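Local coordinates for putative secreted cellulose-binding protein (PDB 4OY6) that probably cleaves cellulose chains oxidatively at a copper centre, as a bacterial lytic polysaccharide monooxygenase of family AA10, at residues H1-V4 with A8-N11; Q120-D123 with A128-W131. All coordinates share one frame; numbering follows the deposited sequence. Where two conformers were deposited one is given.

Interaction 1: residues H1-V4 with A8-N11; sequences HGSV and ASRN. With CU (copper (II) ion), chain B.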
loop_
_atom_site.group_PDB
_atom_site.type_symbol
_atom_site.label_atom_id
_atom_site.label_comp_id
_atom_site.label_asym_id
_atom_site.label_seq_id
_atom_site.Cartn_x
_atom_site.Cartn_y
_atom_site.Cartn_z
ATOM N N HIS A 1 13.981 5.258 -1.266
ATOM C CA HIS A 1 12.567 5.091 -1.716
ATOM C C HIS A 1 12.259 3.619 -1.909
ATOM O O HIS A 1 13.148 2.843 -2.262
ATOM C CB HIS A 1 12.340 5.873 -3.001
ATOM C CG HIS A 1 12.206 7.345 -2.793
ATOM N ND1 HIS A 1 13.165 8.103 -2.164
ATOM C CD2 HIS A 1 11.191 8.186 -3.088
ATOM C CE1 HIS A 1 12.760 9.358 -2.120
ATOM N NE2 HIS A 1 11.565 9.435 -2.667
ATOM N N GLY A 2 11.019 3.236 -1.689
ATOM C CA GLY A 2 10.653 1.831 -1.812
ATOM C C GLY A 2 9.162 1.629 -1.663
ATOM O O GLY A 2 8.384 2.562 -1.742
ATOM N N SER A 3 8.788 0.381 -1.399
ATOM C CA SER A 3 7.392 -0.007 -1.254
ATOM C C SER A 3 7.295 -1.297 -0.466
ATOM O O SER A 3 8.303 -1.932 -0.162
ATOM C CB SER A 3 6.710 -0.200 -2.620
ATOM O OG SER A 3 5.311 -0.249 -2.483
ATOM N N VAL A 4 6.064 -1.684 -0.147
ATOM C CA VAL A 4 5.784 -3.004 0.384
ATOM C C VAL A 4 5.731 -3.967 -0.785
ATOM O O VAL A 4 4.917 -3.814 -1.701
ATOM C CB VAL A 4 4.487 -3.052 1.185
ATOM C CG1 VAL A 4 4.185 -4.489 1.570
ATOM C CG2 VAL A 4 4.588 -2.177 2.430
ATOM N N ALA A 8 2.352 -7.668 -1.748
ATOM C CA ALA A 8 2.614 -6.557 -2.648
ATOM C C ALA A 8 1.610 -5.432 -2.494
ATOM O O ALA A 8 0.386 -5.676 -2.438
ATOM C CB ALA A 8 2.598 -7.032 -4.076
ATOM N N SER A 9 2.108 -4.201 -2.488
ATOM C CA SER A 9 1.245 -3.027 -2.545
ATOM C C SER A 9 0.503 -2.971 -3.882
ATOM O O SER A 9 0.803 -3.705 -4.817
ATOM C CB SER A 9 2.077 -1.765 -2.360
ATOM O OG SER A 9 2.978 -1.613 -3.453
ATOM N N ARG A 10 -0.471 -2.091 -3.977
ATOM C CA ARG A 10 -1.301 -2.052 -5.178
ATOM C C ARG A 10 -0.469 -1.806 -6.436
ATOM O O ARG A 10 -0.587 -2.492 -7.445
ATOM C CB ARG A 10 -2.427 -1.028 -5.058
ATOM C CG ARG A 10 -3.543 -1.491 -4.135
ATOM C CD ARG A 10 -4.731 -0.551 -4.082
ATOM N NE ARG A 10 -5.782 -1.179 -3.315
ATOM C CZ ARG A 10 -6.937 -0.622 -2.983
ATOM N NH1 ARG A 10 -7.210 0.615 -3.326
ATOM N NH2 ARG A 10 -7.814 -1.333 -2.284
ATOM N N ASN A 11 0.367 -0.775 -6.389
ATOM C CA ASN A 11 1.136 -0.409 -7.571
ATOM C C ASN A 11 2.333 -1.318 -7.770
ATOM O O ASN A 11 2.658 -1.661 -8.915
ATOM C CB ASN A 11 1.486 1.081 -7.619
ATOM C CG ASN A 11 2.447 1.535 -6.549
ATOM O OD1 ASN A 11 2.412 1.088 -5.413
ATOM N ND2 ASN A 11 3.257 2.474 -6.906
HETATM CU CU CU B . 14.397 7.359 -0.855
HETATM O O HOH W 1 4.288 1.909 -3.575
#
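The chi1 of Ser3 (-166°) turns OG anti to its own amide nitrogen and sends the hydroxyl across to Ser9, whose OG stands between backbone N and carbonyl carbon (chi1 65°). The two hydroxyls meet tip to tip in a hydrogen bond, Ser3 OG to Ser9 OG 2.9 Å. Beside it the main chains join: Ser9 N donates to Val4 O at 2.9 Å. Ser9 is the N-cap of helix 10-18, its OG accepting from the backbone N of Tyr12, so one hydroxyl serves both the helix start and the strand. A water extends the link, 2.6 Å from Ser3 OG and 2.8 Å from Asn11 OD1, to which it probably donates, while Asn11 ND2 bonds to Ala44 O. At the far end of 1-4, His1 N lies 2.2 Å and His1 ND1 1.9 Å from the copper, two of the three nitrogens of the histidine brace; His108 NE2 is the third. The buried junction ties the strand leading from the copper site to a helix start. Strand 2-6 is an outer strand of its three-stranded antiparallel sheet, beside strand 97-104, and Ser3 and Val4 also pack on strand 175-184 of the other sheet.

Interaction 2: residues Q120-D123 with A128-W131; sequences QGFD and ALTW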
loop_
_atom_site.group_PDB
_atom_site.type_symbol
_atom_site.label_atom_id
_atom_site.label_comp_id
_atom_site.label_asym_id
_atom_site.label_seq_id
_atom_site.Cartn_x
_atom_site.Cartn_y
_atom_site.Cartn_z
ATOM N N GLN A 120 -13.157 -5.979 9.940
ATOM C CA GLN A 120 -14.141 -6.979 9.513
ATOM C C GLN A 120 -15.440 -6.264 9.207
ATOM O O GLN A 120 -15.875 -5.400 9.971
ATOM C CB GLN A 120 -14.469 -7.978 10.617
ATOM C CG GLN A 120 -13.427 -9.031 10.914
ATOM C CD GLN A 120 -13.307 -10.073 9.806
ATOM O OE1 GLN A 120 -12.459 -9.951 8.938
ATOM N NE2 GLN A 120 -14.123 -11.123 9.862
ATOM N N GLY A 121 -16.070 -6.631 8.118
ATOM C CA GLY A 121 -17.333 -6.008 7.713
ATOM C C GLY A 121 -17.168 -4.952 6.638
ATOM O O GLY A 121 -18.114 -4.637 5.932
ATOM N N PHE A 122 -15.960 -4.398 6.518
ATOM C CA PHE A 122 -15.642 -3.472 5.447
ATOM C C PHE A 122 -15.325 -4.249 4.178
ATOM O O PHE A 122 -14.553 -5.197 4.218
ATOM C CB PHE A 122 -14.442 -2.616 5.848
ATOM C CG PHE A 122 -13.991 -1.665 4.765
ATOM C CD1 PHE A 122 -14.630 -0.445 4.591
ATOM C CD2 PHE A 122 -12.943 -2.003 3.915
ATOM C CE1 PHE A 122 -14.206 0.434 3.611
ATOM C CE2 PHE A 122 -12.527 -1.131 2.926
ATOM C CZ PHE A 122 -13.164 0.075 2.767
ATOM N N ASP A 123 -15.915 -3.830 3.060
ATOM C CA ASP A 123 -15.721 -4.494 1.773
ATOM C C ASP A 123 -14.903 -3.598 0.843
ATOM O O ASP A 123 -15.449 -2.696 0.212
ATOM C CB ASP A 123 -17.059 -4.786 1.128
ATOM C CG ASP A 123 -16.914 -5.434 -0.233
ATOM O OD1 ASP A 123 -15.782 -5.862 -0.583
ATOM O OD2 ASP A 123 -17.941 -5.506 -0.947
ATOM N N ALA A 128 -14.999 2.805 -0.422
ATOM C CA ALA A 128 -13.767 3.586 -0.367
ATOM C C ALA A 128 -13.104 3.436 1.007
ATOM O O ALA A 128 -13.786 3.376 2.042
ATOM C CB ALA A 128 -14.080 5.048 -0.611
ATOM N N LEU A 129 -11.782 3.350 1.022
ATOM C CA LEU A 129 -11.046 3.315 2.278
ATOM C C LEU A 129 -11.132 4.663 3.003
ATOM O O LEU A 129 -10.969 5.722 2.400
ATOM C CB LEU A 129 -9.586 2.994 2.046
ATOM C CG LEU A 129 -9.128 1.576 2.228
ATOM C CD1 LEU A 129 -9.518 0.849 0.953
ATOM C CD2 LEU A 129 -7.614 1.586 2.488
ATOM N N THR A 130 -11.367 4.578 4.306
ATOM C CA THR A 130 -11.388 5.733 5.201
ATOM C C THR A 130 -10.584 5.361 6.442
ATOM O O THR A 130 -10.416 4.190 6.758
ATOM C CB THR A 130 -12.810 6.121 5.629
ATOM O OG1 THR A 130 -13.310 5.110 6.508
ATOM C CG2 THR A 130 -13.717 6.303 4.396
ATOM N N TRP A 131 -10.133 6.377 7.163
ATOM C CA TRP A 131 -9.406 6.143 8.403
ATOM C C TRP A 131 -10.284 5.424 9.433
ATOM O O TRP A 131 -9.799 4.593 10.203
ATOM C CB TRP A 131 -8.882 7.449 8.967
ATOM C CG TRP A 131 -7.737 8.023 8.183
ATOM C CD1 TRP A 131 -7.792 9.012 7.229
ATOM C CD2 TRP A 131 -6.358 7.649 8.281
ATOM N NE1 TRP A 131 -6.543 9.280 6.751
ATOM C CE2 TRP A 131 -5.641 8.460 7.378
ATOM C CE3 TRP A 131 -5.653 6.734 9.057
ATOM C CZ2 TRP A 131 -4.251 8.381 7.247
ATOM C CZ3 TRP A 131 -4.265 6.643 8.906
ATOM C CH2 TRP A 131 -3.589 7.466 8.019
#
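Phe122 drives the rim of its ring against the backbone at Ala128 and Leu129. Ala128 O lies at the ring edge, near its plane, 3.4 Å from Phe122 CE1 and equally close to CZ, so the C-H rim faces a carbonyl oxygen, which is likely to be a weakly favourable electrostatic match. The ring reaches across because CG is anti to the backbone N (chi1 177°), which carries the side chain straight out from its own arm of the loop. Next to the carbonyl, Phe122 CZ comes within 3.9 Å of Leu129 CA, an oblique approach. Leu129 adds one methyl: its CD1 touches Phe122 CE2 at 4.1 Å, and the two side chains cross at about a right angle. No hydrogen bond joins the segments, so the contact rests on this one ring. Were Phe122 cut back to an alanine, Leu129 CD1 and the Ala128 carbonyl would probably lose their aromatic neighbour, and the two arms of the loop would be less firmly held together. The turn between the arms has polar ties of its own, since Asp123 bonds through OD1 to Ala125 N and through OD2 to Thr126 OG1. Phe122 also packs on Gln127 and Glu133. Both segments belong to the long connection between strands 110-118 and 134-139, antiparallel neighbours in the mixed sheet; Leu129 is anchored by backbone bonding to Gly67, while Trp131 packs on helix 60-63.

How the interactions relate
Both contacts are short-range closures, each spanning only a few residues, and both are largely buried, yet their chemistry differs. Interaction 1 lies deep, its centre about 6 Å from that of the chain, and joins a strand to a helix start through hydroxyls, a backbone bond and water. Interaction 2 is nearer the periphery, its centre about 14 Å from that of the chain, and folds one loop on itself through a ring edge set on a carbonyl and an apolar touch, with exposed Ala128 at its border. They hold different elements, but meet where Arg10 NH2 packs 4.3 Å from Leu129 CD1. Val163 of strand 161-170 supports both residues, and Arg10 forms a salt bridge with Asp182.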